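AT5g51070/K3K7_27 (Arabidopsis thaliana, PDB 5GKM) is represented here by the N-terminal domain of ClpD, a Clp-protease-associated chaperone that probably binds and hydrolyses ATP through other parts of the full-length protein. Local coordinates at residues 9-14 / 118-123; 17-22 / 89-94; 123-128 / 148-153. All blocks are in the same frame, centred on the assembly; numbering follows the deposited sequence. Where two conformers were deposited one is given.

Interaction 1: 9-14 / 118-123; sequences RFTERA and IAPEHI
I118 and F10 meet in a single beta bridge of the parallel kind, a short piece of strand-like pairing inside the all-helical Clp N-terminal domain. Just before helix 120-130, I118 uses both backbone polar atoms: its N donates to R9 O (2.9 Å), and its O accepts from T11 N in a nearly straight bond (169°). The bridge sets side chain against side chain. I118 CG2 sits over one face of the F10 ring in a CH-pi contact, 3.8 Å from the centroid and 15° off the normal. On the other branch of the isoleucine, CG1 and CD1 follow the CD1 and CE1 side of the same ring, and CD1 also meets R9 CB. Residues V107 of helix 97-112 and F7 also touch F10, so the ring belongs to the hydrophobic interior.

P120 opens helix 120-130 and supplies the next piece of the interface. Its CG presses on R13 CB (3.5 Å) and also lies over the centre of the R13 guanidinium, so one methylene serves both the aliphatic root and the flat end of the arginine. The R13 chain is bent at chi3 (50°), which turns NE out of an extended course. A14 CB packs on P120 CD and I123 CD1, and T11 caps its own helix, OG1 accepting from A14 N at 3.1 Å. R13 is further paired with E45, and E121 with R156, which makes the charges a small network. Within it, R13 NH1 donates to the syn lone pair of E121 OE2 at 3.1 Å, close to the guanidinium plane although the two flat groups are turned well apart.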
loop_
_atom_site.group_PDB
_atom_site.type_symbol
_atom_site.label_atom_id
_atom_site.label_comp_id
_atom_site.label_asym_id
_atom_site.label_seq_id
_atom_site.Cartn_x
_atom_site.Cartn_y
_atom_site.Cartn_z
ATOM N N ARG A 9 9.704 -14.102 -2.171
ATOM C CA ARG A 9 8.730 -14.609 -1.255
ATOM C C ARG A 9 7.411 -13.889 -1.212
ATOM O O ARG A 9 6.570 -14.256 -0.482
ATOM C CB ARG A 9 9.303 -14.793 0.123
ATOM C CG ARG A 9 10.225 -15.992 0.133
ATOM C CD ARG A 9 10.377 -16.556 1.504
ATOM N NE ARG A 9 11.280 -17.654 1.484
ATOM C CZ ARG A 9 10.989 -18.874 1.877
ATOM N NH1 ARG A 9 9.812 -19.134 2.377
ATOM N NH2 ARG A 9 11.912 -19.826 1.795
ATOM N N PHE A 10 7.268 -12.876 -2.040
ATOM C CA PHE A 10 6.016 -12.156 -2.118
ATOM C C PHE A 10 5.002 -12.959 -2.936
ATOM O O PHE A 10 5.334 -13.463 -3.962
ATOM C CB PHE A 10 6.211 -10.761 -2.718
ATOM C CG PHE A 10 6.809 -9.743 -1.779
ATOM C CD1 PHE A 10 8.029 -9.942 -1.224
ATOM C CD2 PHE A 10 6.166 -8.565 -1.506
ATOM C CE1 PHE A 10 8.577 -9.019 -0.374
ATOM C CE2 PHE A 10 6.724 -7.643 -0.674
ATOM C CZ PHE A 10 7.947 -7.881 -0.105
ATOM N N THR A 11 3.785 -13.064 -2.453
ATOM C CA THR A 11 2.783 -13.787 -3.151
ATOM C C THR A 11 2.362 -13.077 -4.434
ATOM O O THR A 11 2.581 -11.921 -4.634
ATOM C CB THR A 11 1.521 -14.039 -2.336
ATOM O OG1 THR A 11 0.794 -12.830 -2.149
ATOM C CG2 THR A 11 1.875 -14.668 -0.992
ATOM N N GLU A 12 1.745 -13.876 -5.290
ATOM C CA GLU A 12 1.102 -13.292 -6.560
ATOM C C GLU A 12 0.105 -12.013 -6.337
ATOM O O GLU A 12 0.245 -11.059 -6.981
ATOM C CB GLU A 12 0.344 -14.378 -7.339
ATOM C CG GLU A 12 -0.320 -13.865 -8.586
ATOM C CD GLU A 12 -1.345 -14.847 -9.173
ATOM O OE1 GLU A 12 -1.418 -16.020 -8.761
ATOM O OE2 GLU A 12 -2.178 -14.412 -9.973
ATOM N N ARG A 13 -0.677 -12.113 -5.278
ATOM C CA ARG A 13 -1.489 -11.018 -4.877
ATOM C C ARG A 13 -0.626 -9.851 -4.437
ATOM O O ARG A 13 -0.975 -8.754 -4.694
ATOM C CB ARG A 13 -2.438 -11.328 -3.729
ATOM C CG ARG A 13 -3.444 -12.416 -4.007
ATOM C CD ARG A 13 -4.450 -12.586 -2.877
ATOM N NE ARG A 13 -5.006 -11.311 -2.531
ATOM C CZ ARG A 13 -5.233 -10.914 -1.304
ATOM N NH1 ARG A 13 -5.001 -11.721 -0.300
ATOM N NH2 ARG A 13 -5.665 -9.683 -1.100
ATOM N N ALA A 14 0.410 -10.128 -3.680
ATOM C CA ALA A 14 1.203 -9.028 -3.190
ATOM C C ALA A 14 1.895 -8.277 -4.336
ATOM O O ALA A 14 2.010 -7.107 -4.315
ATOM C CB ALA A 14 2.223 -9.518 -2.192
ATOM N N ILE A 118 5.067 -13.429 1.841
ATOM C CA ILE A 118 4.655 -12.082 2.187
ATOM C C ILE A 118 3.422 -11.805 1.340
ATOM O O ILE A 118 3.486 -11.778 0.159
ATOM C CB ILE A 118 5.712 -11.003 1.851
ATOM C CG1 ILE A 118 6.937 -11.094 2.730
ATOM C CG2 ILE A 118 5.159 -9.625 2.086
ATOM C CD1 ILE A 118 7.973 -12.053 2.270
ATOM N N ALA A 119 2.309 -11.673 2.010
ATOM C CA ALA A 119 1.042 -11.399 1.406
ATOM C C ALA A 119 0.690 -9.924 1.481
ATOM O O ALA A 119 1.270 -9.194 2.136
ATOM C CB ALA A 119 -0.055 -12.244 2.026
ATOM N N PRO A 120 -0.377 -9.559 0.776
ATOM C CA PRO A 120 -0.818 -8.163 0.856
ATOM C C PRO A 120 -1.138 -7.736 2.311
ATOM O O PRO A 120 -0.994 -6.624 2.672
ATOM C CB PRO A 120 -2.108 -8.162 0.017
ATOM C CG PRO A 120 -1.892 -9.201 -0.974
ATOM C CD PRO A 120 -1.188 -10.287 -0.214
ATOM N N GLU A 121 -1.600 -8.704 3.075
ATOM C CA GLU A 121 -1.961 -8.442 4.441
ATOM C C GLU A 121 -0.743 -8.048 5.285
ATOM O O GLU A 121 -0.837 -7.245 6.114
ATOM C CB GLU A 121 -2.711 -9.613 5.018
ATOM C CG GLU A 121 -4.069 -9.734 4.399
ATOM C CD GLU A 121 -4.099 -10.403 3.030
ATOM O OE1 GLU A 121 -3.202 -11.047 2.592
ATOM O OE2 GLU A 121 -5.121 -10.271 2.454
ATOM N N HIS A 122 0.390 -8.678 5.026
ATOM C CA HIS A 122 1.615 -8.292 5.666
ATOM C C HIS A 122 2.031 -6.898 5.277
ATOM O O HIS A 122 2.547 -6.182 6.057
ATOM C CB HIS A 122 2.762 -9.207 5.300
ATOM C CG HIS A 122 2.591 -10.636 5.757
ATOM N ND1 HIS A 122 2.454 -11.662 4.925
ATOM C CD2 HIS A 122 2.545 -11.159 7.013
ATOM C CE1 HIS A 122 2.339 -12.773 5.623
ATOM N NE2 HIS A 122 2.383 -12.461 6.894
ATOM N N ILE A 123 1.861 -6.576 4.004
ATOM C CA ILE A 123 2.135 -5.233 3.525
ATOM C C ILE A 123 1.228 -4.207 4.186
ATOM O O ILE A 123 1.644 -3.176 4.521
ATOM C CB ILE A 123 2.056 -5.087 1.974
ATOM C CG1 ILE A 123 3.034 -6.071 1.324
ATOM C CG2 ILE A 123 2.280 -3.633 1.569
ATOM C CD1 ILE A 123 2.906 -6.217 -0.178
#

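Interaction 2: 17-22 / 89-94; sequences AIIFSQ and KSTDMP
Q22 reaches from helix 12-27 to T91 and M93, where residues 90-92 run into the loop before helix 97-112; one helical glutamine thus holds a 3-10 turn of the Clp N-terminal domain. The tight part is its amide. NE2 donates to M93 O at 2.9 Å (150°), with the acceptor lying in the amide plane, and makes a weak bond to T91 O at 3.1 Å. A chi2 of 172° carries CD outward from the helix toward the turn. Nearer the helix, Q22 CB rests against S90 O, and M93 CB lies beside the amide as the two side chains run past each other in opposite directions. The turn holds its own shape, M93 N donating to S90 O, while P94 is tied by its backbone to V33.

The other side of the contact is looser and faces outward. There T91, an exposed residue, meets partly exposed I19 through nothing more than methyl against methyl, CG2 to CG2 at 4.0 Å. Between the two zones, Q22 OE1 lies 3.5 Å from T91 CA.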
loop_
_atom_site.group_PDB
_atom_site.type_symbol
_atom_site.label_atom_id
_atom_site.label_comp_id
_atom_site.label_asym_id
_atom_site.label_seq_id
_atom_site.Cartn_x
_atom_site.Cartn_y
_atom_site.Cartn_z
ATOM N N ALA A 17 -0.532 -6.089 -6.158
ATOM C CA ALA A 17 -0.783 -4.857 -5.458
ATOM C C ALA A 17 0.349 -3.852 -5.645
ATOM O O ALA A 17 0.148 -2.691 -5.720
ATOM C CB ALA A 17 -0.986 -5.122 -3.955
ATOM N N ILE A 18 1.546 -4.384 -5.629
ATOM C CA ILE A 18 2.713 -3.532 -5.854
ATOM C C ILE A 18 2.758 -2.906 -7.269
ATOM O O ILE A 18 2.953 -1.751 -7.423
ATOM C CB ILE A 18 4.011 -4.287 -5.539
ATOM C CG1 ILE A 18 4.039 -4.593 -4.064
ATOM C CG2 ILE A 18 5.228 -3.489 -5.942
ATOM C CD1 ILE A 18 5.138 -5.516 -3.676
ATOM N N ILE A 19 2.496 -3.736 -8.253
ATOM C CA ILE A 19 2.385 -3.231 -9.615
ATOM C C ILE A 19 1.246 -2.205 -9.727
ATOM O O ILE A 19 1.367 -1.218 -10.394
ATOM C CB ILE A 19 2.172 -4.404 -10.585
ATOM C CG1 ILE A 19 3.451 -5.211 -10.672
ATOM C CG2 ILE A 19 1.756 -3.928 -11.950
ATOM C CD1 ILE A 19 3.298 -6.578 -11.267
ATOM N N PHE A 20 0.128 -2.483 -9.086
ATOM C CA PHE A 20 -0.987 -1.559 -9.136
ATOM C C PHE A 20 -0.581 -0.275 -8.475
ATOM O O PHE A 20 -1.060 0.713 -8.810
ATOM C CB PHE A 20 -2.286 -2.093 -8.527
ATOM C CG PHE A 20 -2.897 -3.240 -9.267
ATOM C CD1 PHE A 20 -2.527 -3.546 -10.537
ATOM C CD2 PHE A 20 -3.889 -3.979 -8.694
ATOM C CE1 PHE A 20 -3.095 -4.612 -11.200
ATOM C CE2 PHE A 20 -4.487 -5.021 -9.353
ATOM C CZ PHE A 20 -4.078 -5.354 -10.607
ATOM N N SER A 21 0.255 -0.398 -7.448
ATOM C CA SER A 21 0.682 0.940 -6.793
ATOM C C SER A 21 1.453 1.995 -7.722
ATOM O O SER A 21 1.233 3.123 -7.704
ATOM C CB SER A 21 1.483 0.688 -5.505
ATOM O OG SER A 21 2.829 0.253 -5.740
ATOM N N GLN A 22 2.186 1.313 -8.593
ATOM C CA GLN A 22 2.901 1.980 -9.670
ATOM C C GLN A 22 1.935 2.590 -10.678
ATOM O O GLN A 22 2.057 3.710 -11.004
ATOM C CB GLN A 22 3.874 1.064 -10.354
ATOM C CG GLN A 22 5.010 0.585 -9.460
ATOM C CD GLN A 22 5.848 -0.484 -10.113
ATOM O OE1 GLN A 22 5.372 -1.474 -10.534
ATOM N NE2 GLN A 22 7.098 -0.230 -10.210
ATOM N N LYS A 89 8.765 2.480 -18.575
ATOM C CA LYS A 89 7.454 1.862 -18.524
ATOM C C LYS A 89 6.941 1.944 -17.105
ATOM O O LYS A 89 7.667 2.172 -16.227
ATOM C CB LYS A 89 7.472 0.423 -18.983
ATOM C CG LYS A 89 8.151 -0.553 -18.087
ATOM C CD LYS A 89 8.554 -1.723 -18.914
ATOM C CE LYS A 89 9.119 -2.810 -18.085
ATOM N NZ LYS A 89 10.493 -3.137 -18.492
ATOM N N SER A 90 5.668 1.790 -16.951
ATOM C CA SER A 90 5.072 2.066 -15.694
ATOM C C SER A 90 5.606 1.141 -14.556
ATOM O O SER A 90 5.786 1.593 -13.460
ATOM C CB SER A 90 3.543 2.248 -15.816
ATOM O OG SER A 90 3.221 3.332 -16.692
ATOM N N THR A 91 5.915 -0.107 -14.825
ATOM C CA THR A 91 6.471 -0.968 -13.803
ATOM C C THR A 91 7.964 -0.752 -13.459
ATOM O O THR A 91 8.511 -1.424 -12.637
ATOM C CB THR A 91 6.250 -2.437 -14.099
ATOM O OG1 THR A 91 6.836 -2.750 -15.340
ATOM C CG2 THR A 91 4.810 -2.694 -14.139
ATOM N N ASP A 92 8.600 0.171 -14.152
ATOM C CA ASP A 92 9.893 0.658 -13.713
ATOM C C ASP A 92 9.817 1.837 -12.752
ATOM O O ASP A 92 10.822 2.315 -12.302
ATOM C CB ASP A 92 10.763 0.996 -14.913
ATOM C CG ASP A 92 11.133 -0.223 -15.706
ATOM O OD1 ASP A 92 10.985 -1.311 -15.213
ATOM O OD2 ASP A 92 11.516 -0.102 -16.805
ATOM N N MET A 93 8.622 2.304 -12.482
ATOM C CA MET A 93 8.561 3.419 -11.409
ATOM C C MET A 93 9.068 2.957 -9.897
ATOM O O MET A 93 8.994 1.876 -9.582
ATOM C CB MET A 93 7.120 3.778 -11.149
ATOM C CG MET A 93 7.010 5.077 -10.346
ATOM S SD MET A 93 5.308 5.484 -9.938
ATOM C CE MET A 93 4.816 5.860 -11.589
ATOM N N PRO A 94 10.041 3.791 -9.511
ATOM C CA PRO A 94 10.711 3.518 -8.265
ATOM C C PRO A 94 9.802 3.761 -7.085
ATOM O O PRO A 94 8.827 4.399 -7.181
ATOM C CB PRO A 94 11.861 4.526 -8.244
ATOM C CG PRO A 94 11.353 5.671 -9.031
ATOM C CD PRO A 94 10.567 5.034 -10.119
#

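Interaction 3: 123-128 / 148-153; sequences IAVGLF and LLTAAA
T150 fits against V125 and F128, the centre of an antiparallel helix pair in the Clp N-terminal domain: the segments of helices 120-130 and 146-158 run at 156° to each other, their axes 8.9 Å apart. The first shell is almost wholly nonpolar. T150 CG2 meets both methyls of V125, at 4.0 Å from CG1 and slightly farther from CG2, and the two side chains cross at about a right angle. One turn on, V125 CG2 also touches A153 CB at 4.1 Å, and the small A124 and A153 face each other through their CB atoms. At the other end of the patch, F128 CE2 packs on L149 CB (3.8 Å).

The polar exception is T150 OG1, which approaches F128 CB closely at 3.2 Å and lies near the ring plane, at the edge of the phenyl group. No direct hydrogen bond joins the two segments; instead a water bridges them, donating to F128 O at 3.0 Å and hydrogen-bonded to T150 OG1. The hydroxyl is placed by chi1 of -53°, with OG1 anti to the carbonyl carbon and beside the backbone N, and it also bonds back to M146 O one turn earlier in its own helix. The same rotamer puts CG2 anti to the backbone N, on the V125 side.

A second shell closes round these side chains. L139 of helix 134-142 touches both F128 and L149, F52 adds to the cover of F128, and L53 packs on A153. Y109 of helix 97-112 reaches V125, so the pair is built into the rest of the bundle. Back at the bridge, the water lies just 2.6 Å from T150 OG1.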
loop_
_atom_site.group_PDB
_atom_site.type_symbol
_atom_site.label_atom_id
_atom_site.label_comp_id
_atom_site.label_asym_id
_atom_site.label_seq_id
_atom_site.Cartn_x
_atom_site.Cartn_y
_atom_site.Cartn_z
ATOM N N ILE A 123 1.861 -6.576 4.004
ATOM C CA ILE A 123 2.135 -5.233 3.525
ATOM C C ILE A 123 1.228 -4.207 4.186
ATOM O O ILE A 123 1.644 -3.176 4.521
ATOM C CB ILE A 123 2.056 -5.087 1.974
ATOM C CG1 ILE A 123 3.034 -6.071 1.324
ATOM C CG2 ILE A 123 2.280 -3.633 1.569
ATOM C CD1 ILE A 123 2.906 -6.217 -0.178
ATOM N N ALA A 124 -0.030 -4.561 4.337
ATOM C CA ALA A 124 -0.932 -3.653 5.027
ATOM C C ALA A 124 -0.531 -3.405 6.486
ATOM O O ALA A 124 -0.590 -2.333 6.934
ATOM C CB ALA A 124 -2.370 -4.158 4.961
ATOM N N VAL A 125 -0.115 -4.457 7.159
ATOM C CA VAL A 125 0.288 -4.285 8.541
ATOM C C VAL A 125 1.478 -3.348 8.578
ATOM O O VAL A 125 1.547 -2.522 9.393
ATOM C CB VAL A 125 0.635 -5.608 9.252
ATOM C CG1 VAL A 125 1.086 -5.343 10.686
ATOM C CG2 VAL A 125 -0.604 -6.475 9.272
ATOM N N GLY A 126 2.373 -3.513 7.634
ATOM C CA GLY A 126 3.505 -2.620 7.548
ATOM C C GLY A 126 3.090 -1.200 7.274
ATOM O O GLY A 126 3.563 -0.310 7.866
ATOM N N LEU A 127 2.162 -1.050 6.350
ATOM C CA LEU A 127 1.768 0.237 5.925
ATOM C C LEU A 127 1.176 1.010 7.071
ATOM O O LEU A 127 1.364 2.187 7.194
ATOM C CB LEU A 127 0.779 0.104 4.779
ATOM C CG LEU A 127 0.151 1.328 4.141
ATOM C CD1 LEU A 127 1.258 2.200 3.592
ATOM C CD2 LEU A 127 -0.809 0.954 3.026
ATOM N N PHE A 128 0.453 0.299 7.904
ATOM C CA PHE A 128 -0.306 0.927 8.953
ATOM C C PHE A 128 0.473 1.015 10.256
ATOM O O PHE A 128 -0.100 1.354 11.238
ATOM C CB PHE A 128 -1.630 0.181 9.198
ATOM C CG PHE A 128 -2.531 0.131 7.991
ATOM C CD1 PHE A 128 -2.491 1.146 7.082
ATOM C CD2 PHE A 128 -3.413 -0.916 7.768
ATOM C CE1 PHE A 128 -3.270 1.125 5.973
ATOM C CE2 PHE A 128 -4.212 -0.947 6.637
ATOM C CZ PHE A 128 -4.110 0.067 5.745
ATOM N N LEU A 148 -8.234 -0.847 13.289
ATOM C CA LEU A 148 -9.184 -1.887 12.935
ATOM C C LEU A 148 -8.836 -2.579 11.618
ATOM O O LEU A 148 -9.033 -3.718 11.474
ATOM C CB LEU A 148 -10.626 -1.390 12.875
ATOM C CG LEU A 148 -11.330 -1.174 14.205
ATOM C CD1 LEU A 148 -12.702 -0.549 14.009
ATOM C CD2 LEU A 148 -11.448 -2.499 14.918
ATOM N N LEU A 149 -8.372 -1.806 10.666
ATOM C CA LEU A 149 -7.887 -2.408 9.435
ATOM C C LEU A 149 -6.652 -3.286 9.630
ATOM O O LEU A 149 -6.569 -4.302 9.061
ATOM C CB LEU A 149 -7.616 -1.360 8.348
ATOM C CG LEU A 149 -8.753 -0.512 7.851
ATOM C CD1 LEU A 149 -8.297 0.405 6.749
ATOM C CD2 LEU A 149 -9.788 -1.379 7.246
ATOM N N THR A 150 -5.727 -2.847 10.468
ATOM C CA THR A 150 -4.576 -3.678 10.753
ATOM C C THR A 150 -4.993 -5.007 11.391
ATOM O O THR A 150 -4.517 -6.036 11.067
ATOM C CB THR A 150 -3.617 -2.972 11.719
ATOM O OG1 THR A 150 -3.298 -1.690 11.232
ATOM C CG2 THR A 150 -2.324 -3.795 11.964
ATOM N N ALA A 151 -5.944 -4.912 12.294
ATOM C CA ALA A 151 -6.468 -6.095 12.924
ATOM C C ALA A 151 -7.134 -7.011 11.956
ATOM O O ALA A 151 -6.927 -8.169 12.014
ATOM C CB ALA A 151 -7.408 -5.754 14.068
ATOM N N ALA A 152 -7.900 -6.441 11.037
ATOM C CA ALA A 152 -8.534 -7.233 10.039
ATOM C C ALA A 152 -7.508 -7.965 9.161
ATOM O O ALA A 152 -7.751 -9.026 8.744
ATOM C CB ALA A 152 -9.466 -6.392 9.172
ATOM N N ALA A 153 -6.397 -7.320 8.861
ATOM C CA ALA A 153 -5.396 -7.969 8.077
ATOM C C ALA A 153 -4.791 -9.146 8.826
ATOM O O ALA A 153 -4.555 -10.151 8.283
ATOM C CB ALA A 153 -4.298 -6.985 7.674
HETATM O O HOH W 1 -2.138 -0.104 12.908
#

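How the interactions relate
From the N terminus, residues 9-14, which run into helix 12-27, are met by 118-123, and interaction 1 closes a loop of 103 residues. Within that loop, interaction 2 closes a smaller one of 66 residues, returning the segment before helix 97-112 to the same first helix. Interaction 3 follows in series: helix 120-130 continues from interaction 1, shares I123 with it, and closes a 19-residue loop on helix 146-158. No loops cross. I18, on the segment of interaction 2, packs by CD1 on F10 CD2 (3.9 Å) and I123 CD1 (4.2 Å) of interaction 1. Together the contacts join the first helix to the middle loop on one side and the C-terminal helices on the other.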